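Local coordinates for fiber protein 2 (PDB 2VTW) that forms the trimeric short-fibre spike at the vertices of the adenovirus capsid, its C-terminal head domain being the receptor-binding part that attaches virions to host cells, at the interface of chains A and B. Coordinates in Å, arbitrary orientation; residue numbers count along the deposited sequence, not the author numbering. Chains: chain A/B, Fiber protein 2.

Contact 1 and contact 2 are neighbouring patches of one subunit boundary in the homotrimeric fibre head, their C-alpha centres about 13 Å apart. They share A:Gly190, in strand 185-197 of chain A, which only brushes the partner in contact 1 and gives its carbonyl to a water in contact 2. Contact 1 pairs strand 129-135 of A with the same strand of B, mainly backbone to backbone; contact 2 packs prolines of B on side chains of A. The interface is not an exact two-fold, and in the trimer each subunit offers both kinds of surface, one to each neighbour.

Contact 1: the interface of chains A and B. Residues chain A 132-135, 190; chain B 129-131, 150.
B:Val130 lies over one face of the A:Tyr134 ring, offset toward its CD1-CE1 edge, CD1 of the tyrosine being 3.7 Å from the valine CA. With CG anti to the carbonyl carbon (chi1 -60°), the A:Tyr134 ring is set under B:Val130. The guanidinium of B:Arg150 meets chain A where strand 129-135 reaches A:Arg135. One face of this group is covered from its own chain by B:Leu131, whose CB sits over the centre. At the edge, B:Arg150 NH1 bonds to B:Gly129 O at 2.9 Å, practically in the guanidinium plane. The A:Arg135 guanidinium is turned 45° from that of B:Arg150, and its edge holds a water in plane. That water, 3.0 Å from A:Arg135 NH1, also bonds NE of B:Arg150, so it ties together two groups whose like charges would probably repel. The B:Arg150 chain bends at chi2 (85°) and chi3, which turns the guanidinium toward the B:Gly129 carbonyl.

B:Gly129 O is gripped twice: the backbone N of A:Arg135 comes at 3.2 Å from one face of the carbonyl plane and B:Arg150 NH1 from the opposite one. B:Arg150, itself in contact with A:Arg135, probably helps hold in place the carbonyl that chain A's backbone N also uses. Further along, B:Leu131 N bonds to A:Ser133 O at 3.0 Å, while the return bond from B:Gly129 N to A:Arg135 O is weak.

At the other end a second water joins the carboxylate OE1 of A:Glu132, at 2.7 Å, to A:Ser133 N and B:Leu131 O.

A:Ser133, A:Tyr134 and A:Arg135 pair antiparallel with B:Leu131, B:Val130 and B:Gly129. The same strand, 129-135, is used on both sides, its C-terminal half in A against its N-terminal end in B, with B:Arg150 contributed by strand 147-157; this staggered pairing helps join neighbouring subunits of the trimeric head.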
# COMPACT_ATOMS: atom_id res chain seq x y z
N GLU A 132 1.82 -8.35 1.27
CA GLU A 132 0.44 -7.88 1.21
C GLU A 132 -0.53 -9.07 1.15
O GLU A 132 -0.24 -10.07 0.52
CB GLU A 132 0.25 -7.03 -0.03
CG GLU A 132 1.00 -5.69 -0.03
CD GLU A 132 0.36 -4.60 0.83
OE1 GLU A 132 -0.50 -4.85 1.73
OE2 GLU A 132 0.75 -3.44 0.57
N SER A 133 -1.69 -8.95 1.79
CA SER A 133 -2.65 -10.05 1.87
C SER A 133 -3.81 -9.85 0.92
O SER A 133 -4.41 -8.80 0.91
CB SER A 133 -3.15 -10.22 3.31
OG SER A 133 -2.04 -10.41 4.21
N TYR A 134 -4.10 -10.87 0.11
CA TYR A 134 -5.23 -10.81 -0.84
C TYR A 134 -6.12 -12.02 -0.70
O TYR A 134 -5.70 -13.10 -0.28
CB TYR A 134 -4.75 -10.74 -2.32
CG TYR A 134 -3.92 -9.55 -2.59
CD1 TYR A 134 -4.44 -8.43 -3.22
CD2 TYR A 134 -2.60 -9.54 -2.19
CE1 TYR A 134 -3.64 -7.31 -3.43
CE2 TYR A 134 -1.81 -8.45 -2.39
CZ TYR A 134 -2.33 -7.34 -3.00
OH TYR A 134 -1.47 -6.29 -3.17
N ARG A 135 -7.37 -11.82 -1.07
CA ARG A 135 -8.24 -12.95 -1.32
C ARG A 135 -8.56 -12.99 -2.81
O ARG A 135 -9.10 -12.03 -3.35
CB ARG A 135 -9.51 -12.88 -0.49
CG ARG A 135 -10.40 -14.10 -0.70
CD ARG A 135 -11.75 -13.96 -0.02
NE ARG A 135 -11.66 -14.22 1.42
CZ ARG A 135 -11.96 -13.35 2.40
NH1 ARG A 135 -12.41 -12.14 2.14
NH2 ARG A 135 -11.85 -13.73 3.67
N GLY A 190 -5.91 -9.99 -7.75
CA GLY A 190 -5.50 -8.61 -7.95
C GLY A 190 -6.60 -7.62 -7.68
O GLY A 190 -7.71 -8.01 -7.29
N GLY B 129 -9.72 -8.82 -3.07
CA GLY B 129 -8.78 -7.72 -3.22
C GLY B 129 -7.91 -7.67 -1.99
O GLY B 129 -7.88 -8.62 -1.20
N VAL B 130 -7.21 -6.54 -1.83
CA VAL B 130 -6.26 -6.37 -0.74
C VAL B 130 -7.00 -6.23 0.59
O VAL B 130 -8.08 -5.67 0.63
CB VAL B 130 -5.34 -5.10 -0.97
CG1 VAL B 130 -6.14 -3.80 -0.75
CG2 VAL B 130 -4.06 -5.15 -0.11
N LEU B 131 -6.41 -6.75 1.65
CA LEU B 131 -6.84 -6.45 3.04
C LEU B 131 -5.74 -5.67 3.76
O LEU B 131 -4.67 -6.22 4.02
CB LEU B 131 -7.13 -7.75 3.81
CG LEU B 131 -7.78 -7.60 5.22
CD1 LEU B 131 -9.26 -7.28 5.16
CD2 LEU B 131 -7.59 -8.86 6.03
N ARG B 150 -11.12 -4.32 3.66
CA ARG B 150 -11.05 -5.02 2.38
C ARG B 150 -11.56 -4.11 1.29
O ARG B 150 -12.61 -3.47 1.43
CB ARG B 150 -11.83 -6.36 2.40
CG ARG B 150 -11.84 -7.12 1.05
CD ARG B 150 -10.65 -8.00 0.84
NE ARG B 150 -10.55 -8.98 1.92
CZ ARG B 150 -9.57 -9.84 2.11
NH1 ARG B 150 -8.57 -9.93 1.26
NH2 ARG B 150 -9.61 -10.63 3.16
O HOH W 1 -1.89 -6.36 3.47
O HOH W 2 -13.04 -9.51 3.41

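Contact 2: the interface of chains A and B. Residues chain A 12, 14, 36, 47, 49, 190-191; chain B 108-110, 197.
B:Pro109 lies against the ring of A:Tyr49, a CH-pi contact between neighbouring subunits of the trimeric fibre head. Its CG stands over the centre of one ring face, 3.4 Å from the centroid of the A:Tyr49 ring, and CD touches the phenol carbon CZ. The opposite face is backed from its own chain by A:Pro191, which follows a cis peptide bond; its CA is offset toward the rim. The tyrosine is thereby sandwiched between two prolines, which should limit its tilt.

Other apolar contacts extend this core. B:Ile110 CG2 reaches A:Tyr49 CD1 at 3.7 Å. Its CG1 lies in the crowded position between the backbone N and the carbonyl carbon (chi1 85°), and from there CD1 points to the A:Gly190 carbonyl. A:Leu14 CD1 meets B:Pro109 CB at 3.9 Å, near the carbonyl O of A:Ile12. Separately, the B:Pro197 ring packs at about a right angle to the A:Gln36 side chain, with A:Ser47 OG beside its CG and the A:Tyr49 hydroxyl near its CD.

Polar contact between the chains runs through water: one molecule binds A:Gly190 O and, at 2.8 Å, the amide ND2 of B:Asn108. The other branch of that amide, B:Asn108 OD1, accepts B:Ile110 N at 3.1 Å, the donor sitting above the carbonyl plane, 40° out of it.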
# COMPACT_ATOMS: atom_id res chain seq x y z
N ILE A 12 -6.34 -7.41 -20.93
CA ILE A 12 -7.34 -6.72 -20.13
C ILE A 12 -8.37 -7.66 -19.50
O ILE A 12 -8.87 -7.37 -18.41
CB ILE A 12 -8.06 -5.63 -20.98
CG1 ILE A 12 -8.74 -4.58 -20.08
CG2 ILE A 12 -9.07 -6.29 -21.93
CD1 ILE A 12 -8.79 -3.17 -20.68
N LEU A 14 -7.59 -11.11 -19.01
CA LEU A 14 -6.92 -12.26 -18.41
C LEU A 14 -7.28 -13.54 -19.15
O LEU A 14 -7.66 -14.56 -18.56
CB LEU A 14 -7.23 -12.36 -16.91
CG LEU A 14 -6.82 -11.14 -16.07
CD1 LEU A 14 -7.36 -11.27 -14.64
CD2 LEU A 14 -5.30 -10.97 -16.06
N GLN A 36 -0.04 -2.89 -15.29
CA GLN A 36 -0.18 -1.47 -15.57
C GLN A 36 0.74 -0.76 -14.60
O GLN A 36 0.55 -0.88 -13.38
CB GLN A 36 -1.63 -1.02 -15.36
CG GLN A 36 -2.61 -1.59 -16.42
CD GLN A 36 -4.06 -1.37 -16.07
OE1 GLN A 36 -4.61 -2.10 -15.25
NE2 GLN A 36 -4.69 -0.35 -16.67
N SER A 47 0.67 -2.06 -10.91
CA SER A 47 -0.57 -2.81 -10.68
C SER A 47 -0.58 -4.07 -11.53
O SER A 47 -0.41 -4.00 -12.75
CB SER A 47 -1.79 -1.95 -10.99
OG SER A 47 -2.98 -2.73 -10.94
N TYR A 49 -2.61 -7.89 -12.19
CA TYR A 49 -3.54 -9.01 -12.04
C TYR A 49 -2.93 -10.30 -12.62
O TYR A 49 -2.23 -10.26 -13.64
CB TYR A 49 -4.84 -8.77 -12.78
CG TYR A 49 -5.69 -7.60 -12.34
CD1 TYR A 49 -6.69 -7.75 -11.36
CD2 TYR A 49 -5.55 -6.37 -12.94
CE1 TYR A 49 -7.50 -6.69 -11.00
CE2 TYR A 49 -6.33 -5.32 -12.58
CZ TYR A 49 -7.31 -5.48 -11.61
OH TYR A 49 -8.08 -4.37 -11.30
N GLY A 190 -5.91 -9.99 -7.75
CA GLY A 190 -5.50 -8.61 -7.95
C GLY A 190 -6.60 -7.62 -7.68
O GLY A 190 -7.71 -8.01 -7.29
N PRO A 191 -6.32 -6.32 -7.90
CA PRO A 191 -5.01 -5.81 -8.35
C PRO A 191 -3.98 -5.86 -7.22
O PRO A 191 -4.27 -5.48 -6.09
CB PRO A 191 -5.30 -4.37 -8.76
CG PRO A 191 -6.54 -3.99 -8.02
CD PRO A 191 -7.31 -5.25 -7.73
N ASN B 108 -13.19 -4.45 -12.82
CA ASN B 108 -12.35 -5.45 -12.19
C ASN B 108 -12.36 -6.77 -12.99
O ASN B 108 -13.39 -7.48 -13.06
CB ASN B 108 -12.82 -5.64 -10.74
CG ASN B 108 -11.92 -6.50 -9.93
OD1 ASN B 108 -11.06 -7.21 -10.45
ND2 ASN B 108 -12.14 -6.49 -8.60
N PRO B 109 -11.20 -7.12 -13.60
CA PRO B 109 -11.15 -8.30 -14.45
C PRO B 109 -11.30 -9.61 -13.72
O PRO B 109 -11.58 -10.62 -14.36
CB PRO B 109 -9.76 -8.21 -15.10
CG PRO B 109 -8.95 -7.50 -14.13
CD PRO B 109 -9.90 -6.44 -13.58
N ILE B 110 -11.16 -9.62 -12.39
CA ILE B 110 -11.39 -10.87 -11.65
C ILE B 110 -12.90 -11.19 -11.46
O ILE B 110 -13.23 -12.27 -11.00
CB ILE B 110 -10.59 -10.94 -10.30
CG1 ILE B 110 -11.34 -10.24 -9.14
CG2 ILE B 110 -9.13 -10.43 -10.50
CD1 ILE B 110 -10.58 -10.26 -7.83
N PRO B 197 -6.36 0.40 -10.97
CA PRO B 197 -6.46 1.05 -12.28
C PRO B 197 -7.71 1.90 -12.45
O PRO B 197 -8.82 1.48 -12.07
CB PRO B 197 -6.45 -0.13 -13.25
CG PRO B 197 -5.77 -1.26 -12.47
CD PRO B 197 -6.26 -1.05 -11.07
O HOH W 3 -10.25 -6.88 -6.53